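Local structure of Glyoxalase/bleomycin resistance protein/dioxygenase (Vibrio splendidus, 2RK9) at residues T4-I16 / G72-I84. The protein is of unknown specific function but belongs to the glyoxalase/bleomycin resistance protein/dioxygenase superfamily, whose members include metal-dependent enzymes and drug-binding resistance proteins. The protein carries 1 engineered substitution. Residues are numbered along the deposited sequence; the frame is centred on the assembly and turned at random.
Sequences TLRVVPELYCFDI and GSGVNFQWDVIDI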
loop_
_atom_site.group_PDB
_atom_site.type_symbol
_atom_site.label_atom_id
_atom_site.label_comp_id
_atom_site.label_asym_id
_atom_site.label_seq_id
_atom_site.Cartn_x
_atom_site.Cartn_y
_atom_site.Cartn_z
ATOM N N THR B 4 -5.071 3.070 15.500
ATOM C CA THR B 4 -6.312 3.033 14.666
ATOM C C THR B 4 -6.073 3.505 13.227
ATOM O O THR B 4 -6.763 3.074 12.301
ATOM C CB THR B 4 -7.443 3.879 15.317
ATOM O OG1 THR B 4 -7.924 3.206 16.492
ATOM C CG2 THR B 4 -8.599 4.071 14.355
ATOM N N LEU B 5 -5.093 4.386 13.041
ATOM C CA LEU B 5 -4.766 4.885 11.711
ATOM C C LEU B 5 -4.091 3.767 10.928
ATOM O O LEU B 5 -3.283 3.023 11.473
ATOM C CB LEU B 5 -3.816 6.073 11.807
ATOM C CG LEU B 5 -4.309 7.321 12.541
ATOM C CD1 LEU B 5 -3.211 8.356 12.563
ATOM C CD2 LEU B 5 -5.532 7.879 11.840
ATOM N N ARG B 6 -4.419 3.660 9.648
ATOM C CA ARG B 6 -3.846 2.630 8.792
ATOM C C ARG B 6 -3.805 3.140 7.362
ATOM O O ARG B 6 -4.411 4.159 7.033
ATOM C CB ARG B 6 -4.731 1.377 8.782
ATOM C CG ARG B 6 -5.009 0.739 10.123
ATOM C CD ARG B 6 -3.889 -0.174 10.528
ATOM N NE ARG B 6 -4.208 -0.912 11.749
ATOM C CZ ARG B 6 -4.240 -0.370 12.962
ATOM N NH1 ARG B 6 -3.977 0.922 13.125
ATOM N NH2 ARG B 6 -4.516 -1.128 14.016
ATOM N N VAL B 7 -3.067 2.427 6.521
ATOM C CA VAL B 7 -3.037 2.745 5.105
ATOM C C VAL B 7 -3.656 1.507 4.480
ATOM O O VAL B 7 -3.232 0.391 4.767
ATOM C CB VAL B 7 -1.607 2.949 4.530
ATOM C CG1 VAL B 7 -0.713 1.745 4.819
ATOM C CG2 VAL B 7 -1.707 3.163 3.020
ATOM N N VAL B 8 -4.689 1.702 3.671
ATOM C CA VAL B 8 -5.355 0.591 3.012
ATOM C C VAL B 8 -5.200 0.780 1.513
ATOM O O VAL B 8 -5.740 1.712 0.929
ATOM C CB VAL B 8 -6.865 0.524 3.366
ATOM C CG1 VAL B 8 -7.504 -0.693 2.695
ATOM C CG2 VAL B 8 -7.047 0.437 4.882
ATOM N N PRO B 9 -4.422 -0.092 0.876
ATOM C CA PRO B 9 -4.220 0.018 -0.568
ATOM C C PRO B 9 -5.482 -0.352 -1.325
ATOM O O PRO B 9 -6.193 -1.278 -0.946
ATOM C CB PRO B 9 -3.100 -0.984 -0.839
ATOM C CG PRO B 9 -2.376 -1.072 0.474
ATOM C CD PRO B 9 -3.518 -1.099 1.453
ATOM N N GLU B 10 -5.772 0.395 -2.381
ATOM C CA GLU B 10 -6.911 0.081 -3.223
ATOM C C GLU B 10 -6.273 -0.296 -4.548
ATOM O O GLU B 10 -5.512 0.481 -5.119
ATOM C CB GLU B 10 -7.835 1.282 -3.394
ATOM C CG GLU B 10 -8.959 1.019 -4.383
ATOM C CD GLU B 10 -10.036 2.080 -4.342
ATOM O OE1 GLU B 10 -9.682 3.273 -4.277
ATOM O OE2 GLU B 10 -11.234 1.712 -4.384
ATOM N N LEU B 11 -6.581 -1.495 -5.027
ATOM C CA LEU B 11 -5.989 -1.999 -6.261
ATOM C C LEU B 11 -6.960 -2.139 -7.425
ATOM O O LEU B 11 -8.037 -2.708 -7.275
ATOM C CB LEU B 11 -5.373 -3.374 -5.992
ATOM C CG LEU B 11 -4.546 -3.530 -4.716
ATOM C CD1 LEU B 11 -4.119 -4.988 -4.572
ATOM C CD2 LEU B 11 -3.339 -2.600 -4.763
ATOM N N TYR B 12 -6.568 -1.625 -8.588
ATOM C CA TYR B 12 -7.392 -1.763 -9.779
ATOM C C TYR B 12 -7.194 -3.196 -10.272
ATOM O O TYR B 12 -6.080 -3.711 -10.234
ATOM C CB TYR B 12 -6.954 -0.805 -10.887
ATOM C CG TYR B 12 -7.703 -1.071 -12.177
ATOM C CD1 TYR B 12 -9.053 -0.746 -12.296
ATOM C CD2 TYR B 12 -7.088 -1.739 -13.242
ATOM C CE1 TYR B 12 -9.777 -1.082 -13.436
ATOM C CE2 TYR B 12 -7.802 -2.079 -14.385
ATOM C CZ TYR B 12 -9.145 -1.747 -14.473
ATOM O OH TYR B 12 -9.857 -2.084 -15.596
ATOM N N CYS B 13 -8.265 -3.828 -10.740
ATOM C CA CYS B 13 -8.188 -5.205 -11.220
ATOM C C CYS B 13 -8.767 -5.348 -12.624
ATOM O O CYS B 13 -9.845 -4.827 -12.911
ATOM C CB CYS B 13 -8.944 -6.148 -10.277
ATOM S SG CYS B 13 -8.359 -6.153 -8.553
ATOM N N PHE B 14 -8.057 -6.063 -13.493
ATOM C CA PHE B 14 -8.533 -6.273 -14.858
ATOM C C PHE B 14 -9.867 -7.016 -14.831
ATOM O O PHE B 14 -10.804 -6.647 -15.533
ATOM C CB PHE B 14 -7.504 -7.073 -15.663
ATOM C CG PHE B 14 -6.203 -6.358 -15.853
ATOM C CD1 PHE B 14 -6.093 -5.315 -16.763
ATOM C CD2 PHE B 14 -5.087 -6.721 -15.113
ATOM C CE1 PHE B 14 -4.888 -4.642 -16.933
ATOM C CE2 PHE B 14 -3.873 -6.053 -15.277
ATOM C CZ PHE B 14 -3.775 -5.016 -16.185
ATOM N N ASP B 15 -9.936 -8.068 -14.022
ATOM C CA ASP B 15 -11.159 -8.859 -13.859
ATOM C C ASP B 15 -11.388 -8.992 -12.354
ATOM O O ASP B 15 -10.704 -9.764 -11.679
ATOM C CB ASP B 15 -10.993 -10.244 -14.490
ATOM C CG ASP B 15 -12.267 -11.071 -14.436
ATOM O OD1 ASP B 15 -12.929 -11.081 -13.377
ATOM O OD2 ASP B 15 -12.598 -11.720 -15.445
ATOM N N ILE B 16 -12.350 -8.243 -11.828
ATOM C CA ILE B 16 -12.614 -8.267 -10.396
ATOM C C ILE B 16 -12.935 -9.636 -9.805
ATOM O O ILE B 16 -12.580 -9.916 -8.662
ATOM C CB ILE B 16 -13.756 -7.297 -10.016
ATOM C CG1 ILE B 16 -13.838 -7.180 -8.494
ATOM C CG2 ILE B 16 -15.082 -7.812 -10.551
ATOM C CD1 ILE B 16 -12.557 -6.681 -7.856
ATOM N N GLY B 72 3.548 2.790 -9.793
ATOM C CA GLY B 72 2.362 2.448 -9.021
ATOM C C GLY B 72 1.020 2.460 -9.732
ATOM O O GLY B 72 -0.020 2.547 -9.077
ATOM N N SER B 73 1.018 2.360 -11.056
ATOM C CA SER B 73 -0.240 2.380 -11.788
ATOM C C SER B 73 -1.225 1.365 -11.224
ATOM O O SER B 73 -0.863 0.228 -10.926
ATOM C CB SER B 73 -0.011 2.102 -13.278
ATOM O OG SER B 73 0.542 0.813 -13.478
ATOM N N GLY B 74 -2.472 1.801 -11.067
ATOM C CA GLY B 74 -3.512 0.938 -10.545
ATOM C C GLY B 74 -3.649 0.963 -9.036
ATOM O O GLY B 74 -4.614 0.424 -8.494
ATOM N N VAL B 75 -2.688 1.577 -8.350
ATOM C CA VAL B 75 -2.733 1.642 -6.890
ATOM C C VAL B 75 -3.066 3.024 -6.331
ATOM O O VAL B 75 -2.548 4.045 -6.785
ATOM C CB VAL B 75 -1.399 1.197 -6.258
ATOM C CG1 VAL B 75 -1.566 1.027 -4.754
ATOM C CG2 VAL B 75 -0.941 -0.089 -6.876
ATOM N N ASN B 76 -3.937 3.025 -5.333
ATOM C CA ASN B 76 -4.333 4.240 -4.646
ATOM C C ASN B 76 -4.210 3.887 -3.166
ATOM O O ASN B 76 -4.851 2.950 -2.693
ATOM C CB ASN B 76 -5.771 4.621 -5.006
ATOM C CG ASN B 76 -6.305 5.739 -4.147
ATOM O OD1 ASN B 76 -5.680 6.790 -4.017
ATOM N ND2 ASN B 76 -7.476 5.520 -3.550
ATOM N N PHE B 77 -3.349 4.607 -2.452
ATOM C CA PHE B 77 -3.132 4.357 -1.029
ATOM C C PHE B 77 -4.099 5.172 -0.173
ATOM O O PHE B 77 -3.946 6.383 -0.066
ATOM C CB PHE B 77 -1.694 4.728 -0.646
ATOM C CG PHE B 77 -0.643 3.879 -1.315
ATOM C CD1 PHE B 77 -0.404 2.574 -0.890
ATOM C CD2 PHE B 77 0.104 4.383 -2.377
ATOM C CE1 PHE B 77 0.563 1.781 -1.511
ATOM C CE2 PHE B 77 1.074 3.598 -3.009
ATOM C CZ PHE B 77 1.301 2.290 -2.570
ATOM N N GLN B 78 -5.098 4.516 0.414
ATOM C CA GLN B 78 -6.044 5.218 1.280
ATOM C C GLN B 78 -5.326 5.315 2.615
ATOM O O GLN B 78 -5.228 4.338 3.357
ATOM C CB GLN B 78 -7.347 4.442 1.429
ATOM C CG GLN B 78 -8.297 5.069 2.443
ATOM C CD GLN B 78 -9.626 4.349 2.518
ATOM O OE1 GLN B 78 -10.470 4.490 1.633
ATOM N NE2 GLN B 78 -9.818 3.558 3.574
ATOM N N TRP B 79 -4.851 6.519 2.911
ATOM C CA TRP B 79 -4.047 6.789 4.091
ATOM C C TRP B 79 -4.723 7.635 5.164
ATOM O O TRP B 79 -4.997 8.817 4.943
ATOM C CB TRP B 79 -2.771 7.476 3.607
ATOM C CG TRP B 79 -1.698 7.615 4.620
ATOM C CD1 TRP B 79 -1.712 8.411 5.722
ATOM C CD2 TRP B 79 -0.427 6.955 4.611
ATOM N NE1 TRP B 79 -0.522 8.293 6.407
ATOM C CE2 TRP B 79 0.282 7.402 5.745
ATOM C CE3 TRP B 79 0.180 6.024 3.755
ATOM C CZ2 TRP B 79 1.569 6.956 6.049
ATOM C CZ3 TRP B 79 1.464 5.578 4.061
ATOM C CH2 TRP B 79 2.141 6.045 5.200
ATOM N N ASP B 80 -4.970 7.035 6.329
ATOM C CA ASP B 80 -5.618 7.750 7.429
ATOM C C ASP B 80 -4.695 8.765 8.081
ATOM O O ASP B 80 -3.565 8.444 8.439
ATOM C CB ASP B 80 -6.099 6.786 8.518
ATOM C CG ASP B 80 -7.097 5.773 8.012
ATOM O OD1 ASP B 80 -7.859 6.087 7.074
ATOM O OD2 ASP B 80 -7.128 4.657 8.570
ATOM N N VAL B 81 -5.191 9.988 8.238
ATOM C CA VAL B 81 -4.429 11.063 8.870
ATOM C C VAL B 81 -5.207 11.594 10.076
ATOM O O VAL B 81 -6.424 11.444 10.153
ATOM C CB VAL B 81 -4.162 12.212 7.886
ATOM C CG1 VAL B 81 -3.234 11.737 6.767
ATOM C CG2 VAL B 81 -5.471 12.697 7.301
ATOM N N ILE B 82 -4.498 12.201 11.022
ATOM C CA ILE B 82 -5.132 12.730 12.230
ATOM C C ILE B 82 -5.768 14.099 12.015
ATOM O O ILE B 82 -6.890 14.354 12.470
ATOM C CB ILE B 82 -4.101 12.861 13.381
ATOM C CG1 ILE B 82 -3.560 11.484 13.759
ATOM C CG2 ILE B 82 -4.750 13.485 14.603
ATOM C CD1 ILE B 82 -2.526 11.511 14.875
ATOM N N ASP B 83 -5.055 14.979 11.319
ATOM C CA ASP B 83 -5.529 16.341 11.080
ATOM C C ASP B 83 -5.268 16.704 9.618
ATOM O O ASP B 83 -4.221 17.258 9.292
ATOM C CB ASP B 83 -4.760 17.300 11.987
ATOM C CG ASP B 83 -5.650 18.308 12.666
ATOM O OD1 ASP B 83 -6.607 18.800 12.028
ATOM O OD2 ASP B 83 -5.377 18.616 13.845
ATOM N N ILE B 84 -6.236 16.414 8.753
ATOM C CA ILE B 84 -6.089 16.654 7.322
ATOM C C ILE B 84 -6.010 18.118 6.878
ATOM O O ILE B 84 -5.347 18.429 5.891
ATOM C CB ILE B 84 -7.212 15.923 6.547
ATOM C CG1 ILE B 84 -6.785 15.698 5.095
ATOM C CG2 ILE B 84 -8.496 16.722 6.597
ATOM C CD1 ILE B 84 -7.726 14.774 4.326
#
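Val7 sets CB and CG2 against the benzo part of the Trp79 indole, CG2 lying 3.5 Å from CE3 and coming in obliquely. Placing CG2 anti to the backbone N (CG1 at chi1 55°) also brings that methyl to CB of Phe77, and that one branch touches both aromatic residues. Farther along the same face, Val75 CG1 sits over the Phe77 ring, 3.8 Å above its plane and offset toward the rim, and Leu11 lies alongside Val75, pointing the same way, with CD2 4.0 Å from CG1. Phe130 and Phe132 of strand 129-135 meet the rings of Phe77 and Trp79, and Phe29 of the second subunit also meets the Trp79 indole.

The other face, carrying Val8, Glu10, Asn76 and Gln78, is more polar. Glu10 rises extended from this face and leans toward Asn76, crossing it obliquely, the carboxylate and amide planes 37° apart, and its OE1 forms a salt bridge with Arg131, a strand farther on.

Between the faces, strands 7-12 and 75-80 run antiparallel, with paired bonds at Val8-Gln78 and Glu10-Asn76; Val8 N to Gln78 O is 2.7 Å. Tyr12 N extends the bonding to Gly74 O. At the opposite end, Asp80 grips Arg6 twice: its backbone N donates to Arg6 O almost straight, while its OD2 accepts Arg6 N at 3.1 Å from the anti side, 28° out of the carboxylate plane. Leu5 CD2 packs on Asp80 CB, and its CD1 presses tightly against Ile82 CG1 at about a right angle.

Each strand precedes a helix, 16-26 or 84-94, and the pair joins the two βαβββ modules of the chain, the arrangement of the vicinal oxygen chelate fold.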